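Local atomic coordinates of tRNA(His) guanylyltransferase (Saccharomyces cerevisiae, PDB entry 5XOX), a protein that adds a single guanosine from GTP to the 5' end of tRNA(His) in the 3'-5' direction, using magnesium, and then removes pyrophosphate from the new end. Residues T14-P20 with N91-D95; D47-L53 with L112-F117; D68-G74 with K211-R217. All blocks are in the same frame, centred on the assembly; numbering follows the deposited sequence.

Contact 1: T14-P20 with N91-D95. With PO4 (phosphate ion), chain J.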
loop_
_atom_site.group_PDB
_atom_site.type_symbol
_atom_site.label_atom_id
_atom_site.label_comp_id
_atom_site.label_asym_id
_atom_site.label_seq_id
_atom_site.Cartn_x
_atom_site.Cartn_y
_atom_site.Cartn_z
ATOM N N THR A 14 -5.081 -2.357 -8.895
ATOM C CA THR A 14 -3.854 -2.217 -8.125
ATOM C C THR A 14 -3.013 -3.473 -8.165
ATOM O O THR A 14 -3.452 -4.597 -7.886
ATOM C CB THR A 14 -4.144 -1.835 -6.681
ATOM O OG1 THR A 14 -5.293 -2.561 -6.211
ATOM C CG2 THR A 14 -4.390 -0.353 -6.593
ATOM N N HIS A 15 -1.783 -3.247 -8.568
ATOM C CA HIS A 15 -0.856 -4.312 -8.828
ATOM C C HIS A 15 0.153 -4.563 -7.703
ATOM O O HIS A 15 1.106 -5.292 -7.898
ATOM C CB HIS A 15 -0.182 -4.065 -10.181
ATOM C CG HIS A 15 -1.094 -4.310 -11.352
ATOM N ND1 HIS A 15 -2.458 -4.104 -11.300
ATOM C CD2 HIS A 15 -0.841 -4.805 -12.588
ATOM C CE1 HIS A 15 -3.001 -4.437 -12.458
ATOM N NE2 HIS A 15 -2.042 -4.870 -13.255
ATOM N N ASP A 16 -0.046 -3.966 -6.535
ATOM C CA ASP A 16 0.934 -4.038 -5.438
ATOM C C ASP A 16 1.479 -5.446 -5.148
ATOM O O ASP A 16 0.721 -6.426 -5.020
ATOM C CB ASP A 16 0.327 -3.461 -4.142
ATOM C CG ASP A 16 -1.136 -3.862 -3.936
ATOM O OD1 ASP A 16 -1.545 -4.922 -4.462
ATOM O OD2 ASP A 16 -1.882 -3.104 -3.271
ATOM N N VAL A 17 2.813 -5.502 -5.051
ATOM C CA VAL A 17 3.601 -6.738 -4.924
ATOM C C VAL A 17 4.450 -6.756 -3.685
ATOM O O VAL A 17 4.601 -5.733 -3.031
ATOM C CB VAL A 17 4.508 -6.970 -6.119
ATOM C CG1 VAL A 17 3.728 -7.491 -7.279
ATOM C CG2 VAL A 17 5.169 -5.675 -6.483
ATOM N N ILE A 18 4.974 -7.945 -3.365
ATOM C CA ILE A 18 5.841 -8.171 -2.197
ATOM C C ILE A 18 7.292 -7.771 -2.473
ATOM O O ILE A 18 7.866 -8.074 -3.546
ATOM C CB ILE A 18 5.815 -9.632 -1.721
ATOM C CG1 ILE A 18 4.694 -9.867 -0.706
ATOM C CG2 ILE A 18 7.117 -9.950 -1.050
ATOM C CD1 ILE A 18 3.293 -9.845 -1.247
ATOM N N LEU A 19 7.872 -7.084 -1.493
ATOM C CA LEU A 19 9.227 -6.610 -1.628
ATOM C C LEU A 19 10.195 -7.754 -1.966
ATOM O O LEU A 19 10.143 -8.821 -1.364
ATOM C CB LEU A 19 9.629 -5.885 -0.355
ATOM C CG LEU A 19 10.972 -5.170 -0.388
ATOM C CD1 LEU A 19 10.892 -3.916 -1.252
ATOM C CD2 LEU A 19 11.457 -4.873 1.071
ATOM N N PRO A 20 11.048 -7.538 -2.969
ATOM C CA PRO A 20 11.988 -8.554 -3.449
ATOM C C PRO A 20 12.943 -9.069 -2.367
ATOM O O PRO A 20 13.244 -8.361 -1.409
ATOM C CB PRO A 20 12.742 -7.819 -4.561
ATOM C CG PRO A 20 11.792 -6.719 -5.018
ATOM C CD PRO A 20 11.047 -6.322 -3.803
ATOM N N ASN A 91 4.218 -13.306 -10.268
ATOM C CA ASN A 91 5.026 -12.108 -10.224
ATOM C C ASN A 91 4.944 -11.449 -8.848
ATOM O O ASN A 91 4.846 -10.218 -8.753
ATOM C CB ASN A 91 4.595 -11.135 -11.322
ATOM C CG ASN A 91 5.611 -10.030 -11.560
ATOM O OD1 ASN A 91 6.719 -10.051 -11.009
ATOM N ND2 ASN A 91 5.245 -9.069 -12.403
ATOM N N ARG A 92 4.963 -12.268 -7.791
ATOM C CA ARG A 92 5.030 -11.747 -6.434
ATOM C C ARG A 92 3.797 -10.943 -6.025
ATOM O O ARG A 92 3.887 -10.059 -5.195
ATOM C CB ARG A 92 6.269 -10.862 -6.309
ATOM C CG ARG A 92 7.562 -11.593 -6.218
ATOM C CD ARG A 92 8.230 -11.203 -4.911
ATOM N NE ARG A 92 9.263 -12.155 -4.536
ATOM C CZ ARG A 92 9.930 -12.134 -3.387
ATOM N NH1 ARG A 92 9.670 -11.209 -2.477
ATOM N NH2 ARG A 92 10.845 -13.059 -3.144
ATOM N N ARG A 93 2.644 -11.224 -6.612
ATOM C CA ARG A 93 1.492 -10.346 -6.397
ATOM C C ARG A 93 0.685 -10.757 -5.160
ATOM O O ARG A 93 0.381 -11.946 -4.980
ATOM C CB ARG A 93 0.563 -10.307 -7.626
ATOM C CG ARG A 93 0.216 -8.866 -7.964
ATOM C CD ARG A 93 -0.981 -8.697 -8.836
ATOM N NE ARG A 93 -0.679 -8.518 -10.237
ATOM C CZ ARG A 93 -1.570 -8.063 -11.107
ATOM N NH1 ARG A 93 -2.787 -7.751 -10.668
ATOM N NH2 ARG A 93 -1.249 -7.927 -12.393
ATOM N N LYS A 94 0.334 -9.790 -4.315
ATOM C CA LYS A 94 -0.373 -10.122 -3.072
ATOM C C LYS A 94 -1.651 -10.899 -3.369
ATOM O O LYS A 94 -1.815 -12.074 -2.945
ATOM C CB LYS A 94 -0.756 -8.862 -2.298
ATOM C CG LYS A 94 0.389 -7.990 -1.906
ATOM C CD LYS A 94 0.484 -7.859 -0.415
ATOM C CE LYS A 94 -0.451 -6.817 0.168
ATOM N NZ LYS A 94 -0.188 -6.723 1.662
ATOM N N ASP A 95 -2.514 -10.227 -4.146
ATOM C CA ASP A 95 -3.850 -10.690 -4.506
ATOM C C ASP A 95 -3.863 -12.132 -5.020
ATOM O O ASP A 95 -4.624 -12.997 -4.525
ATOM C CB ASP A 95 -4.449 -9.776 -5.585
ATOM C CG ASP A 95 -4.112 -8.305 -5.383
ATOM O OD1 ASP A 95 -4.751 -7.673 -4.514
ATOM O OD2 ASP A 95 -3.255 -7.773 -6.126
HETATM P P PO4 J . -3.531 -9.282 -13.965
HETATM O O1 PO4 J . -4.155 -7.917 -13.698
HETATM O O2 PO4 J . -3.606 -10.200 -12.747
HETATM O O3 PO4 J . -2.077 -9.063 -14.333
HETATM O O4 PO4 J . -4.295 -9.975 -15.068
#
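Ile18 N donates to Arg92 O at 3.0 Å, an almost straight bond (165° at the hydrogen). A weak bond from Lys94 N to Asp16 O, 3.5 Å long, accompanies it, and the two flank an isolated beta bridge in which the CA atoms of Val17 and Arg93 stand 4.4 Å apart. Arg93 is the N-cap residue here, and Lys94 N lies in the first helical turn, where amides have no carbonyl of their own helix to bind. Ile18 faces segment 91-95 and crosses Lys94 at about a right angle, laying CD1 against Lys94 CG at 3.5 Å. Its CG2 branch borders the end of Arg92. The Arg92 chain bends at chi2 (-121°) and runs along the loop until Pro20 CA lies over one face of the guanidinium and Leu19 O at its edge; NE is bonded to Thr87 O. At the bridge itself, Val17 CG1 packs against Arg93 CG, 3.8 Å away, and from there the Arg93 guanidinium reaches on to one face of the His15 ring. Ring and guanidinium planes are 31° apart, with NH2 over the imidazole face near its rim. A phosphate ion, probably from the crystallisation liquor, lies over the opposite guanidinium face and takes a weak bond from Arg93 NH1 to O1 of 3.3 Å, though its exact position is doubtful, being modelled too close to NH2. Asp16 OD1 and Asp95 OD2 approach to 3.7 Å, a like-charge pair that is probably eased by the long, weak ion pair between Asp16 and Lys94 of a second subunit. The contact thus ties the loop leading into strand 23-30 to the start of helix 94-116, at the surface of the chain, where other subunits of the homotetramer pack: Phe12 of the fourth meets Leu19 and Pro20.

Contact 2: D47-L53 with L112-F117. With GTP (guanosine-5'-triphosphate), chain G.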
loop_
_atom_site.group_PDB
_atom_site.type_symbol
_atom_site.label_atom_id
_atom_site.label_comp_id
_atom_site.label_asym_id
_atom_site.label_seq_id
_atom_site.Cartn_x
_atom_site.Cartn_y
_atom_site.Cartn_z
ATOM N N ASP A 47 -9.557 -33.436 16.058
ATOM C CA ASP A 47 -10.150 -34.457 15.193
ATOM C C ASP A 47 -9.150 -34.925 14.170
ATOM O O ASP A 47 -8.835 -34.212 13.211
ATOM C CB ASP A 47 -11.422 -33.997 14.477
ATOM C CG ASP A 47 -12.268 -35.189 13.983
ATOM O OD1 ASP A 47 -11.720 -36.086 13.306
ATOM O OD2 ASP A 47 -13.491 -35.224 14.226
ATOM N N GLU A 48 -8.707 -36.160 14.399
ATOM C CA GLU A 48 -7.690 -36.843 13.621
ATOM C C GLU A 48 -7.997 -36.685 12.115
ATOM O O GLU A 48 -7.155 -36.226 11.323
ATOM C CB GLU A 48 -7.664 -38.321 14.048
ATOM C CG GLU A 48 -6.704 -39.279 13.343
ATOM C CD GLU A 48 -7.013 -40.761 13.647
ATOM O OE1 GLU A 48 -7.558 -41.458 12.747
ATOM O OE2 GLU A 48 -6.744 -41.217 14.785
ATOM N N ASN A 49 -9.230 -37.011 11.738
ATOM C CA ASN A 49 -9.640 -37.012 10.343
ATOM C C ASN A 49 -9.588 -35.584 9.783
ATOM O O ASN A 49 -9.056 -35.355 8.703
ATOM C CB ASN A 49 -11.041 -37.614 10.213
ATOM C CG ASN A 49 -11.049 -39.120 10.431
ATOM O OD1 ASN A 49 -10.166 -39.831 9.947
ATOM N ND2 ASN A 49 -12.026 -39.605 11.206
ATOM N N ALA A 50 -10.121 -34.626 10.534
ATOM C CA ALA A 50 -10.091 -33.221 10.131
ATOM C C ALA A 50 -8.682 -32.796 9.799
ATOM O O ALA A 50 -8.410 -32.227 8.730
ATOM C CB ALA A 50 -10.649 -32.343 11.228
ATOM N N LEU A 51 -7.790 -33.104 10.734
ATOM C CA LEU A 51 -6.385 -32.745 10.627
ATOM C C LEU A 51 -5.722 -33.377 9.389
ATOM O O LEU A 51 -4.956 -32.726 8.685
ATOM C CB LEU A 51 -5.637 -33.161 11.893
ATOM C CG LEU A 51 -5.528 -32.194 13.078
ATOM C CD1 LEU A 51 -4.455 -31.158 12.775
ATOM C CD2 LEU A 51 -6.849 -31.538 13.471
ATOM N N LYS A 52 -6.034 -34.637 9.106
ATOM C CA LYS A 52 -5.398 -35.324 7.981
ATOM C C LYS A 52 -6.006 -34.865 6.639
ATOM O O LYS A 52 -5.382 -35.003 5.582
ATOM C CB LYS A 52 -5.535 -36.840 8.124
ATOM C CG LYS A 52 -4.343 -37.548 8.755
ATOM C CD LYS A 52 -4.613 -39.053 8.823
ATOM C CE LYS A 52 -5.896 -39.403 9.570
ATOM N NZ LYS A 52 -6.183 -40.877 9.569
ATOM N N LEU A 53 -7.235 -34.353 6.685
ATOM C CA LEU A 53 -7.857 -33.747 5.518
ATOM C C LEU A 53 -7.071 -32.501 5.199
ATOM O O LEU A 53 -6.540 -32.339 4.087
ATOM C CB LEU A 53 -9.339 -33.448 5.778
ATOM C CG LEU A 53 -10.077 -32.370 4.993
ATOM C CD1 LEU A 53 -10.035 -32.752 3.586
ATOM C CD2 LEU A 53 -11.528 -32.329 5.424
ATOM N N LEU A 112 -12.018 -33.492 -1.063
ATOM C CA LEU A 112 -11.518 -34.675 -0.354
ATOM C C LEU A 112 -12.260 -34.929 0.959
ATOM O O LEU A 112 -11.964 -35.902 1.693
ATOM C CB LEU A 112 -10.023 -34.544 -0.078
ATOM C CG LEU A 112 -9.039 -34.367 -1.234
ATOM C CD1 LEU A 112 -7.806 -33.748 -0.668
ATOM C CD2 LEU A 112 -8.677 -35.646 -1.921
ATOM N N TRP A 113 -13.227 -34.061 1.247
ATOM C CA TRP A 113 -14.150 -34.317 2.346
ATOM C C TRP A 113 -14.857 -35.665 2.296
ATOM O O TRP A 113 -15.049 -36.301 3.340
ATOM C CB TRP A 113 -15.212 -33.260 2.404
ATOM C CG TRP A 113 -16.079 -33.451 3.580
ATOM C CD1 TRP A 113 -17.098 -34.347 3.712
ATOM C CD2 TRP A 113 -16.013 -32.737 4.819
ATOM N NE1 TRP A 113 -17.685 -34.217 4.942
ATOM C CE2 TRP A 113 -17.034 -33.236 5.641
ATOM C CE3 TRP A 113 -15.196 -31.707 5.307
ATOM C CZ2 TRP A 113 -17.262 -32.746 6.916
ATOM C CZ3 TRP A 113 -15.424 -31.225 6.572
ATOM C CH2 TRP A 113 -16.448 -31.740 7.362
ATOM N N ALA A 114 -15.285 -36.058 1.098
ATOM C CA ALA A 114 -15.833 -37.391 0.863
ATOM C C ALA A 114 -14.936 -38.469 1.495
ATOM O O ALA A 114 -15.415 -39.338 2.239
ATOM C CB ALA A 114 -15.997 -37.641 -0.664
ATOM N N LYS A 115 -13.631 -38.385 1.217
ATOM C CA LYS A 115 -12.696 -39.411 1.670
ATOM C C LYS A 115 -12.581 -39.355 3.164
ATOM O O LYS A 115 -12.742 -40.364 3.840
ATOM C CB LYS A 115 -11.301 -39.275 1.025
ATOM C CG LYS A 115 -10.287 -40.384 1.473
ATOM C CD LYS A 115 -9.341 -40.846 0.321
ATOM C CE LYS A 115 -10.119 -41.731 -0.704
ATOM N NZ LYS A 115 -9.370 -42.307 -1.872
ATOM N N PHE A 116 -12.334 -38.175 3.695
ATOM C CA PHE A 116 -12.101 -38.115 5.127
ATOM C C PHE A 116 -13.341 -38.273 6.029
ATOM O O PHE A 116 -13.228 -38.733 7.166
ATOM C CB PHE A 116 -11.373 -36.822 5.422
ATOM C CG PHE A 116 -9.969 -36.824 4.924
ATOM C CD1 PHE A 116 -8.956 -37.360 5.699
ATOM C CD2 PHE A 116 -9.670 -36.372 3.653
ATOM C CE1 PHE A 116 -7.657 -37.387 5.249
ATOM C CE2 PHE A 116 -8.371 -36.400 3.189
ATOM C CZ PHE A 116 -7.362 -36.911 3.992
ATOM N N PHE A 117 -14.520 -37.924 5.530
ATOM C CA PHE A 117 -15.732 -38.053 6.343
ATOM C C PHE A 117 -16.915 -38.687 5.618
ATOM O O PHE A 117 -17.901 -38.016 5.281
ATOM C CB PHE A 117 -16.161 -36.695 6.873
ATOM C CG PHE A 117 -15.131 -36.031 7.699
ATOM C CD1 PHE A 117 -15.045 -36.299 9.046
ATOM C CD2 PHE A 117 -14.251 -35.136 7.141
ATOM C CE1 PHE A 117 -14.093 -35.693 9.826
ATOM C CE2 PHE A 117 -13.292 -34.520 7.918
ATOM C CZ PHE A 117 -13.214 -34.802 9.266
HETATM P PG GTP G . -12.244 -16.751 12.948
HETATM O O1G GTP G . -13.566 -16.024 12.708
HETATM O O2G GTP G . -11.358 -16.531 11.739
HETATM O O3G GTP G . -11.570 -16.109 14.136
HETATM O O3B GTP G . -12.338 -18.373 13.170
HETATM P PB GTP G . -12.982 -19.203 14.427
HETATM O O1B GTP G . -13.912 -18.345 15.276
HETATM O O2B GTP G . -13.783 -20.390 13.936
HETATM O O3A GTP G . -11.775 -19.891 15.278
HETATM P PA GTP G . -10.208 -19.837 14.870
HETATM O O1A GTP G . -10.102 -20.390 13.467
HETATM O O2A GTP G . -9.642 -18.444 14.982
HETATM O "O5'" GTP G . -9.397 -20.746 15.920
HETATM C "C5'" GTP G . -9.178 -22.126 15.703
HETATM C "C4'" GTP G . -10.503 -22.879 15.852
HETATM O "O4'" GTP G . -10.475 -24.040 15.049
HETATM C "C3'" GTP G . -10.872 -23.358 17.256
HETATM O "O3'" GTP G . -11.792 -22.481 17.881
HETATM C "C2'" GTP G . -11.567 -24.681 17.007
HETATM O "O2'" GTP G . -12.913 -24.525 17.392
HETATM C "C1'" GTP G . -11.419 -24.976 15.510
HETATM N N9 GTP G . -10.801 -26.288 15.271
HETATM C C8 GTP G . -9.669 -26.523 14.531
HETATM N N7 GTP G . -9.405 -27.858 14.546
HETATM C C5 GTP G . -10.368 -28.485 15.274
HETATM C C6 GTP G . -10.599 -29.822 15.624
HETATM O O6 GTP G . -9.843 -30.724 15.253
HETATM N N1 GTP G . -11.701 -30.140 16.407
HETATM C C2 GTP G . -12.573 -29.143 16.850
HETATM N N2 GTP G . -13.646 -29.421 17.605
HETATM N N3 GTP G . -12.324 -27.826 16.498
HETATM C C4 GTP G . -11.251 -27.500 15.727
#
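Helix segments 48-53 and 112-116 pack as an antiparallel pair, their axes 9.9 Å apart at 147°, the CA atoms of Asn49 and Phe116 being the nearest pair. The pair belongs to the catalytic domain, whose fold resembles the palm of canonical polymerases, and one of its helices starts at the GTP base. Leu53 carries most of the packing. Its CA sits over the centre of the Phe116 ring, 3.4 Å from the centroid and 6° off the normal, a CH-pi contact, while its CB lies over CG of the same ring. Of its methyls, CD1 lies against Phe116 CD2 at 3.6 Å and also reaches Leu112 CB, whereas CD2 meets Trp113 CE3 at 3.7 Å and touches the edge of Phe117 at CE2. Phe117, the first residue to leave the helix, keeps CG beside its backbone N (chi1 -59°), which slides the ring between Trp113 and the first turn of helix 48-64. There CE1 lies 3.6 Å from Asn49 CB, and CZ approaches the backbone of Ala50. Its CD2 stands over the centre of a Trp113 face; the Phe42 ring meets that of Phe117 with planes nearly parallel. Trp113 NE1 is satisfied by Lys120 O, which probably helps hold the indole in its rotation. Of Lys52, the backbone O and the CB meet the Phe116 ring, and the amine turns to Glu48, NZ to OE1 3.5 Å. At the N-terminus of the helix, Asp47 OD1 accepts a weak capping bond from Asn49 N, and Asp47 N donates to O6 of the GTP guanine at 2.8 Å.

Contact 3: D68-G74 with K211-R217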
loop_
_atom_site.group_PDB
_atom_site.type_symbol
_atom_site.label_atom_id
_atom_site.label_comp_id
_atom_site.label_asym_id
_atom_site.label_seq_id
_atom_site.Cartn_x
_atom_site.Cartn_y
_atom_site.Cartn_z
ATOM N N ASP A 68 8.481 -23.287 -5.636
ATOM C CA ASP A 68 8.644 -22.075 -4.849
ATOM C C ASP A 68 8.439 -22.242 -3.318
ATOM O O ASP A 68 8.647 -21.282 -2.549
ATOM C CB ASP A 68 7.714 -21.010 -5.439
ATOM C CG ASP A 68 7.888 -20.858 -6.969
ATOM O OD1 ASP A 68 8.791 -20.109 -7.405
ATOM O OD2 ASP A 68 7.140 -21.504 -7.740
ATOM N N ILE A 69 8.089 -23.457 -2.872
ATOM C CA ILE A 69 7.791 -23.698 -1.452
ATOM C C ILE A 69 9.003 -24.363 -0.782
ATOM O O ILE A 69 9.545 -25.332 -1.313
ATOM C CB ILE A 69 6.520 -24.563 -1.283
ATOM C CG1 ILE A 69 5.347 -23.888 -1.973
ATOM C CG2 ILE A 69 6.140 -24.659 0.167
ATOM C CD1 ILE A 69 3.987 -24.399 -1.587
ATOM N N ILE A 70 9.456 -23.809 0.344
ATOM C CA ILE A 70 10.423 -24.468 1.214
ATOM C C ILE A 70 9.704 -25.589 1.938
ATOM O O ILE A 70 10.165 -26.740 1.968
ATOM C CB ILE A 70 11.032 -23.488 2.240
ATOM C CG1 ILE A 70 11.458 -22.196 1.567
ATOM C CG2 ILE A 70 12.222 -24.094 2.946
ATOM C CD1 ILE A 70 10.667 -21.009 2.033
ATOM N N LEU A 71 8.561 -25.222 2.523
ATOM C CA LEU A 71 7.708 -26.137 3.283
ATOM C C LEU A 71 6.446 -25.462 3.782
ATOM O O LEU A 71 6.277 -24.252 3.629
ATOM C CB LEU A 71 8.477 -26.730 4.467
ATOM C CG LEU A 71 8.815 -25.644 5.470
ATOM C CD1 LEU A 71 7.923 -25.676 6.691
ATOM C CD2 LEU A 71 10.267 -25.767 5.820
ATOM N N ALA A 72 5.577 -26.270 4.389
ATOM C CA ALA A 72 4.308 -25.810 4.930
ATOM C C ALA A 72 4.121 -26.361 6.315
ATOM O O ALA A 72 4.561 -27.472 6.574
ATOM C CB ALA A 72 3.190 -26.241 4.064
ATOM N N PHE A 73 3.472 -25.599 7.202
ATOM C CA PHE A 73 3.145 -26.086 8.539
ATOM C C PHE A 73 1.703 -25.775 8.961
ATOM O O PHE A 73 1.344 -24.610 9.170
ATOM C CB PHE A 73 4.100 -25.475 9.547
ATOM C CG PHE A 73 3.755 -25.788 10.946
ATOM C CD1 PHE A 73 4.119 -27.013 11.486
ATOM C CD2 PHE A 73 3.045 -24.894 11.725
ATOM C CE1 PHE A 73 3.798 -27.329 12.795
ATOM C CE2 PHE A 73 2.715 -25.211 13.050
ATOM C CZ PHE A 73 3.094 -26.428 13.580
ATOM N N GLY A 74 0.898 -26.826 9.112
ATOM C CA GLY A 74 -0.464 -26.725 9.631
ATOM C C GLY A 74 -0.696 -27.034 11.115
ATOM O O GLY A 74 0.042 -27.818 11.741
ATOM N N LYS A 211 3.019 -31.865 18.362
ATOM C CA LYS A 211 4.162 -31.217 17.711
ATOM C C LYS A 211 3.758 -30.616 16.318
ATOM O O LYS A 211 4.626 -30.227 15.540
ATOM C CB LYS A 211 5.372 -32.203 17.626
ATOM C CG LYS A 211 5.690 -32.972 18.975
ATOM C CD LYS A 211 7.144 -32.890 19.546
ATOM C CE LYS A 211 7.381 -33.799 20.843
ATOM N NZ LYS A 211 8.712 -33.710 21.630
ATOM N N GLY A 212 2.460 -30.596 15.984
ATOM C CA GLY A 212 1.987 -29.970 14.759
ATOM C C GLY A 212 2.296 -30.737 13.478
ATOM O O GLY A 212 3.104 -31.671 13.483
ATOM N N SER A 213 1.682 -30.329 12.360
ATOM C CA SER A 213 1.839 -31.087 11.108
ATOM C C SER A 213 2.698 -30.383 10.038
ATOM O O SER A 213 2.285 -29.391 9.419
ATOM C CB SER A 213 0.461 -31.422 10.530
ATOM O OG SER A 213 -0.082 -32.561 11.157
ATOM N N LEU A 214 3.886 -30.930 9.798
ATOM C CA LEU A 214 4.848 -30.288 8.905
ATOM C C LEU A 214 5.067 -30.971 7.537
ATOM O O LEU A 214 5.592 -32.082 7.446
ATOM C CB LEU A 214 6.192 -30.187 9.593
ATOM C CG LEU A 214 7.153 -29.493 8.632
ATOM C CD1 LEU A 214 7.735 -28.269 9.285
ATOM C CD2 LEU A 214 8.247 -30.408 8.067
ATOM N N VAL A 215 4.714 -30.270 6.471
ATOM C CA VAL A 215 4.968 -30.769 5.149
ATOM C C VAL A 215 6.255 -30.209 4.625
ATOM O O VAL A 215 6.401 -28.997 4.496
ATOM C CB VAL A 215 3.840 -30.428 4.240
ATOM C CG1 VAL A 215 3.947 -31.205 2.944
ATOM C CG2 VAL A 215 2.581 -30.750 4.928
ATOM N N THR A 216 7.205 -31.084 4.330
ATOM C CA THR A 216 8.369 -30.604 3.627
ATOM C C THR A 216 7.913 -30.767 2.201
ATOM O O THR A 216 6.776 -31.186 1.993
ATOM C CB THR A 216 9.638 -31.397 3.921
ATOM O OG1 THR A 216 10.669 -30.953 3.035
ATOM C CG2 THR A 216 9.403 -32.892 3.692
ATOM N N ARG A 217 8.757 -30.465 1.217
ATOM C CA ARG A 217 8.397 -30.781 -0.159
ATOM C C ARG A 217 8.037 -32.269 -0.156
ATOM O O ARG A 217 8.658 -33.040 0.587
ATOM C CB ARG A 217 9.548 -30.520 -1.106
ATOM C CG ARG A 217 10.503 -29.440 -0.634
ATOM C CD ARG A 217 11.471 -29.075 -1.748
ATOM N NE ARG A 217 11.071 -27.840 -2.413
ATOM C CZ ARG A 217 11.711 -27.296 -3.445
ATOM N NH1 ARG A 217 12.772 -27.895 -3.974
ATOM N NH2 ARG A 217 11.272 -26.159 -3.966
#
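With chi1 at 173°, Phe73 swings its ring to the side opposite its own N and toward the start of strand 213-216, bringing CE1 to 3.8 Å from Gly212 CA; the Arg217 chain, bent at chi3 (101°), turns its guanidinium back on Ile69. These groups close the two ends of an antiparallel pair, strands 71-74 and 213-216, whose directions differ by 167°. Two hydrogen-bonded pairs hold it. Ala72 N gives a bond of 2.9 Å to Val215 O, and Val215 N answers to Ala72 O at 2.8 Å. One pair further on, Gly74 N to Ser213 O measures 2.9 Å and Ser213 N to Gly74 O 3.1 Å. Phe73 and Leu214 form the non-hydrogen-bonded pair between them. On their face of the sheet Leu71 CD1 meets Leu214 CD1 at 3.7 Å, the two chains slanting across each other; Ala72 and Val215 touch on the other face. Gly212 has positive phi, and a CB there would run into Phe73 CZ. Arg217 grips one carbonyl side-on with two nitrogens: NE comes almost head-on to Ile69 O at 3.1 Å, and NH2 reaches the same oxygen at 3.3 Å, both bonds tilted from the guanidinium plane. A leucine in place of Arg217 would probably leave Ile69 O without these two donors and set the corner at Ile70 less firmly against the strand end. Within the antiparallel sheet, 69-74 pairs with 78-83 on its other edge and 213-216 with 220-221. Helix 140-171 covers the Phe73 ring through Leu147 and Thr154, Tyr79 of strand 78-83 packs on Ala72 and Val215, and Ser213 OG is hydrogen-bonded to Asn55 ND2 of helix 48-64.

How the contacts relate
Contact 2 touches the nucleotide itself, Asp47 N bonding to the guanine, while its Ala50 side chain is about 13 Å from a magnesium ion. Contact 3, in the sheet, is nearer the metal: the Gly74 position is about 10 Å from a magnesium ion, about 9 Å from the side chain of Asp77 and about 10 Å from that of Asp29, both magnesium-binding catalytic residues. Contacts 2 and 3 come within about 5 Å at their nearest atoms, and helix 48-64 leads along the chain into strand 69-74. Contact 1 is remote from the annotated sites, its centre 33 Å from that of contact 2, yet helix 94-116 joins them, starting in contact 1 and ending in contact 2.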